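PDB 3KSV: HIT domain-containing protein from Leishmania major, which is of unknown function but belongs to the HIT family, binds zinc and probably acts on nucleotides through a covalent AMP-histidine intermediate. Local coordinates for residues A[37-42]-A[47-52]; A[14-19]-A[53-58]; A[89-94]-A[119-124]. All coordinates share one frame; numbering follows the deposited sequence.

Contact 1 of 3, residues A[37-42]-A[47-52]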
loop_
_atom_site.group_PDB
_atom_site.type_symbol
_atom_site.label_atom_id
_atom_site.label_comp_id
_atom_site.label_asym_id
_atom_site.label_seq_id
_atom_site.Cartn_x
_atom_site.Cartn_y
_atom_site.Cartn_z
ATOM N N PHE A 37 -14.224 4.195 2.368
ATOM C CA PHE A 37 -15.299 4.637 1.509
ATOM C C PHE A 37 -14.938 4.533 0.016
ATOM O O PHE A 37 -13.812 4.196 -0.352
ATOM C CB PHE A 37 -15.727 6.055 1.886
ATOM C CG PHE A 37 -14.602 7.006 2.009
ATOM C CD1 PHE A 37 -14.145 7.693 0.897
ATOM C CD2 PHE A 37 -14.009 7.233 3.231
ATOM C CE1 PHE A 37 -13.090 8.607 0.995
ATOM C CE2 PHE A 37 -12.958 8.134 3.354
ATOM C CZ PHE A 37 -12.488 8.825 2.227
ATOM N N MET A 38 -15.914 4.800 -0.840
ATOM C CA MET A 38 -15.708 4.730 -2.282
ATOM C C MET A 38 -14.993 5.984 -2.803
ATOM O O MET A 38 -15.118 7.073 -2.234
ATOM C CB MET A 38 -17.040 4.537 -3.007
ATOM C CG MET A 38 -17.895 3.334 -2.522
ATOM S SD MET A 38 -17.078 1.728 -2.642
ATOM C CE MET A 38 -16.723 1.705 -4.402
ATOM N N ASP A 39 -14.234 5.832 -3.884
ATOM C CA ASP A 39 -13.618 6.980 -4.533
ATOM C C ASP A 39 -14.638 7.489 -5.556
ATOM O O ASP A 39 -15.078 6.744 -6.430
ATOM C CB ASP A 39 -12.287 6.602 -5.197
ATOM C CG ASP A 39 -11.401 7.812 -5.500
ATOM O OD1 ASP A 39 -11.914 8.844 -5.913
ATOM O OD2 ASP A 39 -10.158 7.736 -5.363
ATOM N N ILE A 40 -15.014 8.760 -5.438
ATOM C CA ILE A 40 -15.975 9.355 -6.365
ATOM C C ILE A 40 -15.296 9.836 -7.656
ATOM O O ILE A 40 -15.978 10.312 -8.568
ATOM C CB ILE A 40 -16.786 10.514 -5.716
ATOM C CG1 ILE A 40 -15.863 11.668 -5.329
ATOM C CG2 ILE A 40 -17.552 10.010 -4.486
ATOM C CD1 ILE A 40 -16.591 13.034 -5.303
ATOM N N ASN A 41 -13.964 9.727 -7.719
ATOM C CA ASN A 41 -13.202 9.935 -8.965
ATOM C C ASN A 41 -12.360 8.700 -9.268
ATOM O O ASN A 41 -11.123 8.774 -9.246
ATOM C CB ASN A 41 -12.259 11.140 -8.848
ATOM C CG ASN A 41 -12.990 12.457 -8.715
ATOM O OD1 ASN A 41 -12.690 13.251 -7.814
ATOM N ND2 ASN A 41 -13.941 12.708 -9.616
ATOM N N PRO A 42 -13.021 7.558 -9.527
ATOM C CA PRO A 42 -12.350 6.265 -9.640
ATOM C C PRO A 42 -11.580 6.084 -10.939
ATOM O O PRO A 42 -11.953 6.677 -11.943
ATOM C CB PRO A 42 -13.523 5.287 -9.627
ATOM C CG PRO A 42 -14.614 6.021 -10.288
ATOM C CD PRO A 42 -14.466 7.435 -9.813
ATOM N N HIS A 47 -13.295 1.107 -7.188
ATOM C CA HIS A 47 -12.147 1.811 -6.590
ATOM C C HIS A 47 -12.548 2.428 -5.255
ATOM O O HIS A 47 -13.510 3.215 -5.171
ATOM C CB HIS A 47 -11.668 2.896 -7.574
ATOM C CG HIS A 47 -10.473 3.702 -7.133
ATOM N ND1 HIS A 47 -9.807 4.541 -8.003
ATOM C CD2 HIS A 47 -9.843 3.832 -5.937
ATOM C CE1 HIS A 47 -8.817 5.140 -7.370
ATOM N NE2 HIS A 47 -8.815 4.728 -6.114
ATOM N N MET A 48 -11.807 2.057 -4.213
ATOM C CA MET A 48 -12.102 2.517 -2.880
ATOM C C MET A 48 -10.867 3.029 -2.204
ATOM O O MET A 48 -9.759 2.882 -2.714
ATOM C CB MET A 48 -12.775 1.406 -2.052
ATOM C CG MET A 48 -11.946 0.165 -1.738
ATOM S SD MET A 48 -12.849 -0.893 -0.586
ATOM C CE MET A 48 -12.858 0.224 0.844
ATOM N N LEU A 49 -11.099 3.653 -1.046
ATOM C CA LEU A 49 -10.088 4.313 -0.252
ATOM C C LEU A 49 -10.142 3.825 1.202
ATOM O O LEU A 49 -11.222 3.586 1.736
ATOM C CB LEU A 49 -10.333 5.810 -0.270
ATOM C CG LEU A 49 -10.344 6.487 -1.645
ATOM C CD1 LEU A 49 -10.997 7.871 -1.547
ATOM C CD2 LEU A 49 -8.967 6.595 -2.216
ATOM N N VAL A 50 -8.978 3.662 1.824
ATOM C CA VAL A 50 -8.876 3.379 3.258
ATOM C C VAL A 50 -7.986 4.453 3.871
ATOM O O VAL A 50 -6.832 4.609 3.467
ATOM C CB VAL A 50 -8.241 1.994 3.532
ATOM C CG1 VAL A 50 -7.942 1.817 5.015
ATOM C CG2 VAL A 50 -9.138 0.882 3.021
ATOM N N ILE A 51 -8.506 5.180 4.846
ATOM C CA ILE A 51 -7.762 6.280 5.455
ATOM C C ILE A 51 -7.698 6.160 6.986
ATOM O O ILE A 51 -8.621 5.630 7.608
ATOM C CB ILE A 51 -8.374 7.658 5.078
ATOM C CG1 ILE A 51 -9.696 7.872 5.777
ATOM C CG2 ILE A 51 -8.576 7.782 3.556
ATOM C CD1 ILE A 51 -10.122 9.323 5.779
ATOM N N PRO A 52 -6.611 6.653 7.602
ATOM C CA PRO A 52 -6.649 6.807 9.041
ATOM C C PRO A 52 -7.540 7.977 9.434
ATOM O O PRO A 52 -7.646 8.959 8.698
ATOM C CB PRO A 52 -5.192 7.106 9.383
ATOM C CG PRO A 52 -4.698 7.839 8.206
ATOM C CD PRO A 52 -5.342 7.147 7.044
HETATM O O HOH W 1 -15.548 4.157 -6.690
#
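F37 and L49 form an antiparallel hydrogen-bonded pair, satisfying both polar backbone groups of each residue: F37 N donates to L49 O at 3.1 Å and L49 N to F37 O at 2.9 Å. The ladder passes through the non-hydrogen-bonded pair M38–M48, and D39 N then donates to H47 O at 3.0 Å. That acceptor is gripped twice, because a water also donates to H47 O at 2.7 Å while giving its other proton to D39 O at 2.6 Å. As the chain leaves the strand, D39 OD1 takes the backbone N of N41 at 2.9 Å, which defines an Asx turn. With its CG anti to the backbone N (chi1 -162°), D39 runs beside H47 in the same direction. CB of D39 sits 3.9 Å from the centroid of the H47 ring, 16° off its normal, a CH-pi contact. OD2 also overhangs this ring, but the carboxylate is turned 58° against it and the geometry of OD2 and NE2 is too poor for a hydrogen bond; NE2 is instead hydrogen-bonded to H110 ND1, and ND1 to L43 N. On the apolar side, L49 CD1 presses against F37 CE1 (3.4 Å), while I51 CD1 meets the same ring at its edge. Together these bonds close the beta hairpin of strands 34-38 and 48-52 within the antiparallel sheet of the HIT fold.

Contact 2 of 3, residues A[14-19]-A[53-58]. With ZN (zinc ion), chain B.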
loop_
_atom_site.group_PDB
_atom_site.type_symbol
_atom_site.label_atom_id
_atom_site.label_comp_id
_atom_site.label_asym_id
_atom_site.label_seq_id
_atom_site.Cartn_x
_atom_site.Cartn_y
_atom_site.Cartn_z
ATOM N N ILE A 14 -10.034 17.678 2.660
ATOM C CA ILE A 14 -11.332 17.069 2.402
ATOM C C ILE A 14 -11.587 15.770 3.157
ATOM O O ILE A 14 -12.736 15.462 3.439
ATOM C CB ILE A 14 -11.636 16.868 0.881
ATOM C CG1 ILE A 14 -10.754 15.783 0.243
ATOM C CG2 ILE A 14 -11.526 18.206 0.115
ATOM C CD1 ILE A 14 -11.309 15.281 -1.141
ATOM N N PHE A 15 -10.549 15.009 3.512
ATOM C CA PHE A 15 -10.788 13.762 4.253
ATOM C C PHE A 15 -11.106 14.034 5.704
ATOM O O PHE A 15 -11.945 13.361 6.290
ATOM C CB PHE A 15 -9.629 12.764 4.125
ATOM C CG PHE A 15 -9.477 12.197 2.745
ATOM C CD1 PHE A 15 -10.585 11.886 1.974
ATOM C CD2 PHE A 15 -8.229 11.954 2.224
ATOM C CE1 PHE A 15 -10.441 11.363 0.708
ATOM C CE2 PHE A 15 -8.091 11.445 0.959
ATOM C CZ PHE A 15 -9.193 11.150 0.201
ATOM N N CYS A 16 -10.465 15.035 6.281
ATOM C CA CYS A 16 -10.882 15.493 7.602
ATOM C C CYS A 16 -12.326 16.005 7.595
ATOM O O CYS A 16 -13.070 15.780 8.543
ATOM C CB CYS A 16 -9.937 16.567 8.139
ATOM S SG CYS A 16 -8.380 15.913 8.802
ATOM N N LYS A 17 -12.729 16.672 6.523
ATOM C CA LYS A 17 -14.108 17.157 6.410
ATOM C C LYS A 17 -15.095 15.977 6.402
ATOM O O LYS A 17 -16.103 16.011 7.086
ATOM C CB LYS A 17 -14.290 17.987 5.144
ATOM C CG LYS A 17 -13.602 19.338 5.165
ATOM C CD LYS A 17 -14.068 20.179 3.970
ATOM C CE LYS A 17 -13.145 21.352 3.700
ATOM N NZ LYS A 17 -13.390 22.426 4.676
ATOM N N ILE A 18 -14.786 14.941 5.628
ATOM C CA ILE A 18 -15.570 13.705 5.625
ATOM C C ILE A 18 -15.578 13.070 7.024
ATOM O O ILE A 18 -16.631 12.701 7.536
ATOM C CB ILE A 18 -15.019 12.705 4.601
ATOM C CG1 ILE A 18 -15.247 13.229 3.189
ATOM C CG2 ILE A 18 -15.678 11.333 4.738
ATOM C CD1 ILE A 18 -14.260 12.642 2.199
ATOM N N ILE A 19 -14.407 12.984 7.648
ATOM C CA ILE A 19 -14.267 12.281 8.922
ATOM C C ILE A 19 -15.090 12.933 10.030
ATOM O O ILE A 19 -15.711 12.230 10.820
ATOM C CB ILE A 19 -12.763 12.156 9.350
ATOM C CG1 ILE A 19 -12.014 11.184 8.430
ATOM C CG2 ILE A 19 -12.649 11.686 10.794
ATOM C CD1 ILE A 19 -10.515 11.449 8.373
ATOM N N LYS A 53 -8.184 7.873 10.584
ATOM C CA LYS A 53 -8.943 8.995 11.119
ATOM C C LYS A 53 -8.019 10.166 11.491
ATOM O O LYS A 53 -8.384 11.323 11.305
ATOM C CB LYS A 53 -9.771 8.553 12.324
ATOM C CG LYS A 53 -11.016 7.734 11.951
ATOM C CD LYS A 53 -11.623 7.062 13.189
ATOM C CE LYS A 53 -13.038 6.556 12.954
ATOM N NZ LYS A 53 -13.499 5.670 14.068
ATOM N N GLU A 54 -6.819 9.859 11.977
ATOM C CA GLU A 54 -5.818 10.874 12.334
ATOM C C GLU A 54 -5.386 11.628 11.073
ATOM O O GLU A 54 -5.188 11.010 10.022
ATOM C CB GLU A 54 -4.586 10.189 12.986
ATOM C CG GLU A 54 -3.475 11.140 13.507
ATOM C CD GLU A 54 -2.078 10.460 13.687
ATOM O OE1 GLU A 54 -1.942 9.195 13.597
ATOM O OE2 GLU A 54 -1.100 11.222 13.909
ATOM N N HIS A 55 -5.241 12.951 11.162
ATOM C CA HIS A 55 -4.670 13.714 10.045
ATOM C C HIS A 55 -3.148 13.547 10.025
ATOM O O HIS A 55 -2.415 14.356 10.600
ATOM C CB HIS A 55 -5.045 15.210 10.084
ATOM C CG HIS A 55 -4.571 15.980 8.883
ATOM N ND1 HIS A 55 -5.255 16.001 7.686
ATOM C CD2 HIS A 55 -3.463 16.737 8.694
ATOM C CE1 HIS A 55 -4.590 16.737 6.814
ATOM N NE2 HIS A 55 -3.502 17.202 7.402
ATOM N N ALA A 56 -2.688 12.486 9.369
ATOM C CA ALA A 56 -1.263 12.310 9.044
ATOM C C ALA A 56 -1.116 12.651 7.572
ATOM O O ALA A 56 -1.839 12.116 6.745
ATOM C CB ALA A 56 -0.831 10.891 9.298
ATOM N N SER A 57 -0.216 13.561 7.233
ATOM C CA SER A 57 -0.033 13.920 5.825
ATOM C C SER A 57 0.699 12.817 4.999
ATOM O O SER A 57 0.398 12.616 3.812
ATOM C CB SER A 57 0.680 15.270 5.721
ATOM O OG SER A 57 1.228 15.455 4.423
ATOM N N CYS A 58 1.644 12.117 5.634
ATOM C CA CYS A 58 2.401 11.026 5.001
ATOM C C CYS A 58 2.431 9.802 5.941
ATOM O O CYS A 58 2.189 9.912 7.148
ATOM C CB CYS A 58 3.839 11.463 4.652
ATOM S SG CYS A 58 4.030 13.066 3.739
HETATM ZN ZN ZN B . -6.954 15.429 6.834
#
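C16 and H55 meet through a metal: a zinc ion is bound by C16 SG at 2.5 Å and by H55 ND1 at 2.0 Å, and the two segments share no direct hydrogen bond. The angle at zinc between C16 SG and H55 ND1 is 95°, tighter than in a regular tetrahedron, and brings SG and ND1 to 3.3 Å from each other. C13 and H106 supply the other two ligand atoms.

On the helix, the C16 thiol is trans to its own carbonyl carbon, on the side facing the loop. In the loop, chi1 of -175° carries the H55 ring toward the metal and chi2 of 82° turns ND1 to it. C16 lies in the first turn of helix 14-20, where the helix start would probably favour a thiolate, as would the zinc itself.

The backbone is shaped to match: H55 is the centre of an inverse gamma turn, marked by a weak bond from A56 N to E54 O. One helical turn on from C16, I19 CD1 rests against the K53 backbone, 3.6 Å from K53 O and 4.0 Å from K53 CA. The long K53 chain passes at a distance, CG standing 4.4 Å from I19 CG2, and its tip leads away to a hydrogen bond with T31 O.

Helix and loop are thus joined by the shared ion and by I19 against K53. Two cysteines of a CxxC sequence, one loop histidine and H106, the first histidine of the predicted histidine triad motif, make up a Cys2His2 zinc site, as in other zinc-bearing HIT proteins.

Contact 3 of 3, residues A[89-94]-A[119-124]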
loop_
_atom_site.group_PDB
_atom_site.type_symbol
_atom_site.label_atom_id
_atom_site.label_comp_id
_atom_site.label_asym_id
_atom_site.label_seq_id
_atom_site.Cartn_x
_atom_site.Cartn_y
_atom_site.Cartn_z
ATOM N N GLN A 89 -8.655 -8.818 -9.667
ATOM C CA GLN A 89 -7.295 -8.352 -9.460
ATOM C C GLN A 89 -7.355 -6.877 -9.082
ATOM O O GLN A 89 -8.339 -6.215 -9.366
ATOM C CB GLN A 89 -6.476 -8.576 -10.716
ATOM C CG GLN A 89 -6.480 -10.047 -11.126
ATOM C CD GLN A 89 -5.587 -10.363 -12.302
ATOM O OE1 GLN A 89 -4.528 -9.785 -12.476
ATOM N NE2 GLN A 89 -6.017 -11.313 -13.108
ATOM N N TYR A 90 -6.302 -6.370 -8.438
ATOM C CA TYR A 90 -6.324 -4.997 -7.935
ATOM C C TYR A 90 -4.945 -4.482 -7.522
ATOM O O TYR A 90 -4.032 -5.249 -7.224
ATOM C CB TYR A 90 -7.304 -4.869 -6.747
ATOM C CG TYR A 90 -7.035 -5.887 -5.637
ATOM C CD1 TYR A 90 -6.265 -5.555 -4.524
ATOM C CD2 TYR A 90 -7.569 -7.161 -5.700
ATOM C CE1 TYR A 90 -6.022 -6.468 -3.537
ATOM C CE2 TYR A 90 -7.322 -8.092 -4.708
ATOM C CZ TYR A 90 -6.556 -7.730 -3.637
ATOM O OH TYR A 90 -6.294 -8.652 -2.668
ATOM N N ASN A 91 -4.811 -3.162 -7.485
ATOM C CA ASN A 91 -3.591 -2.538 -7.019
ATOM C C ASN A 91 -3.891 -1.742 -5.744
ATOM O O ASN A 91 -4.969 -1.120 -5.620
ATOM C CB ASN A 91 -3.010 -1.618 -8.080
ATOM C CG ASN A 91 -2.545 -2.361 -9.321
ATOM O OD1 ASN A 91 -3.286 -2.448 -10.296
ATOM N ND2 ASN A 91 -1.312 -2.888 -9.302
ATOM N N VAL A 92 -2.954 -1.802 -4.793
ATOM C CA VAL A 92 -2.983 -0.972 -3.608
ATOM C C VAL A 92 -1.880 0.087 -3.774
ATOM O O VAL A 92 -0.722 -0.231 -4.020
ATOM C CB VAL A 92 -2.764 -1.792 -2.318
ATOM C CG1 VAL A 92 -2.701 -0.856 -1.092
ATOM C CG2 VAL A 92 -3.901 -2.813 -2.144
ATOM N N LEU A 93 -2.267 1.353 -3.638
ATOM C CA LEU A 93 -1.398 2.471 -3.894
ATOM C C LEU A 93 -1.583 3.518 -2.819
ATOM O O LEU A 93 -2.697 3.907 -2.506
ATOM C CB LEU A 93 -1.726 3.093 -5.241
ATOM C CG LEU A 93 -0.858 4.296 -5.621
ATOM C CD1 LEU A 93 0.562 3.808 -5.942
ATOM C CD2 LEU A 93 -1.484 5.009 -6.792
ATOM N N GLN A 94 -0.470 3.999 -2.257
ATOM C CA GLN A 94 -0.523 5.077 -1.264
ATOM C C GLN A 94 0.617 6.020 -1.555
ATOM O O GLN A 94 1.764 5.605 -1.575
ATOM C CB GLN A 94 -0.415 4.506 0.137
ATOM C CG GLN A 94 -0.747 5.499 1.247
ATOM C CD GLN A 94 0.473 6.197 1.765
ATOM O OE1 GLN A 94 1.528 5.576 1.894
ATOM N NE2 GLN A 94 0.353 7.512 2.054
ATOM N N THR A 119 -8.125 -0.210 -18.283
ATOM C CA THR A 119 -8.634 0.574 -17.141
ATOM C C THR A 119 -7.860 0.250 -15.847
ATOM O O THR A 119 -6.943 -0.579 -15.854
ATOM C CB THR A 119 -10.200 0.435 -16.965
ATOM O OG1 THR A 119 -10.539 -0.710 -16.172
ATOM C CG2 THR A 119 -10.903 0.333 -18.326
ATOM N N GLY A 120 -8.207 0.932 -14.755
ATOM C CA GLY A 120 -7.515 0.749 -13.475
ATOM C C GLY A 120 -6.142 1.412 -13.463
ATOM O O GLY A 120 -5.843 2.261 -14.300
ATOM N N LEU A 121 -5.292 1.015 -12.528
ATOM C CA LEU A 121 -3.992 1.658 -12.388
ATOM C C LEU A 121 -3.045 1.247 -13.515
ATOM O O LEU A 121 -2.901 0.070 -13.835
ATOM C CB LEU A 121 -3.360 1.350 -11.028
ATOM C CG LEU A 121 -2.069 2.109 -10.703
ATOM C CD1 LEU A 121 -2.325 3.621 -10.498
ATOM C CD2 LEU A 121 -1.416 1.483 -9.477
ATOM N N LYS A 122 -2.410 2.248 -14.107
ATOM C CA LYS A 122 -1.416 2.041 -15.133
ATOM C C LYS A 122 -0.052 2.531 -14.623
ATOM O O LYS A 122 0.103 3.683 -14.203
ATOM C CB LYS A 122 -1.847 2.756 -16.399
ATOM C CG LYS A 122 -3.263 2.382 -16.822
ATOM C CD LYS A 122 -3.699 3.197 -18.010
ATOM C CE LYS A 122 -5.079 2.790 -18.471
ATOM N NZ LYS A 122 -5.286 3.271 -19.852
ATOM N N ILE A 123 0.922 1.621 -14.669
ATOM C CA ILE A 123 2.213 1.758 -14.005
ATOM C C ILE A 123 3.367 1.708 -15.015
ATOM O O ILE A 123 3.368 0.869 -15.911
ATOM C CB ILE A 123 2.397 0.591 -13.006
ATOM C CG1 ILE A 123 1.750 0.903 -11.667
ATOM C CG2 ILE A 123 3.846 0.313 -12.700
ATOM C CD1 ILE A 123 2.188 -0.115 -10.593
ATOM N N GLY A 124 4.345 2.597 -14.852
ATOM C CA GLY A 124 5.612 2.512 -15.581
ATOM C C GLY A 124 6.685 1.918 -14.696
ATOM O O GLY A 124 6.999 2.496 -13.637
HETATM O O HOH W 2 -5.753 -1.250 -10.843
HETATM O O HOH W 3 -2.206 -1.952 -12.488
#
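L121 lies across N91 and L93 where the tail beyond the last HIT-sheet strand folds back over strand 89-96. This strand is outermost in the antiparallel sheet of its own chain, and it pairs with a strand of the second subunit, so the sheet continues through the dimer interface.

The L121 side chain can be followed outward. Its CB stands 3.9 Å from N91 OD1. CG, anti to the backbone N (chi1 -173°), carries the branch over the strand, where the two methyls part. CD2 drops onto N91, 3.8 Å from its CB and 4.0 Å from its CG. CD1 goes to the next residue on this side of the strand, reaching L93 CD2 at 4.0 Å; these two leucines cross at about a right angle. The N91 chain crosses L121 obliquely, giving up its CB and the carbon of its amide to the methyl.

Neighbours extend the apolar layer: L121 also touches I112 of strand 109-114 and L43, while L93 and I123 pack on I123 and L93 of the second subunit, respectively.

The amide of N91 serves both partners. Its ND2 is hydrogen-bonded to N95 OD1 and A100 O of the second subunit, which holds the group at the interface and fixes its rotation. The oxygen reaches the L121 backbone through two waters; the segments make no direct hydrogen bond. For one water the modelled distances, 2.5 Å to both N91 OD1 and L121 O, are too short to be taken literally. The other, 2.8 Å from N91 OD1, accepts from L121 N at 2.9 Å.

Contacts 1 and 3 reach the same antiparallel sheet, contact 1 through the hairpin of strands 34-38 and 48-52 and contact 3 at strand 89-96; their centres lie about 13 Å apart and their nearest atoms about 7 Å apart. The centre of contact 2 is also about 13 Å from that of contact 1, but these two do meet: I51 CD1 packs 3.4 Å from I19 CD1, and F37 CZ 3.6 Å from F15 CE1. Along the chain, contact 1 is nested in the loop closed by contact 2, and contact 3 follows both. The centres of contacts 2 and 3 are about 23 Å apart on opposite sides of the chain's centre, separating the zinc site from the beta ladder to the second subunit, which contact 1 also touches.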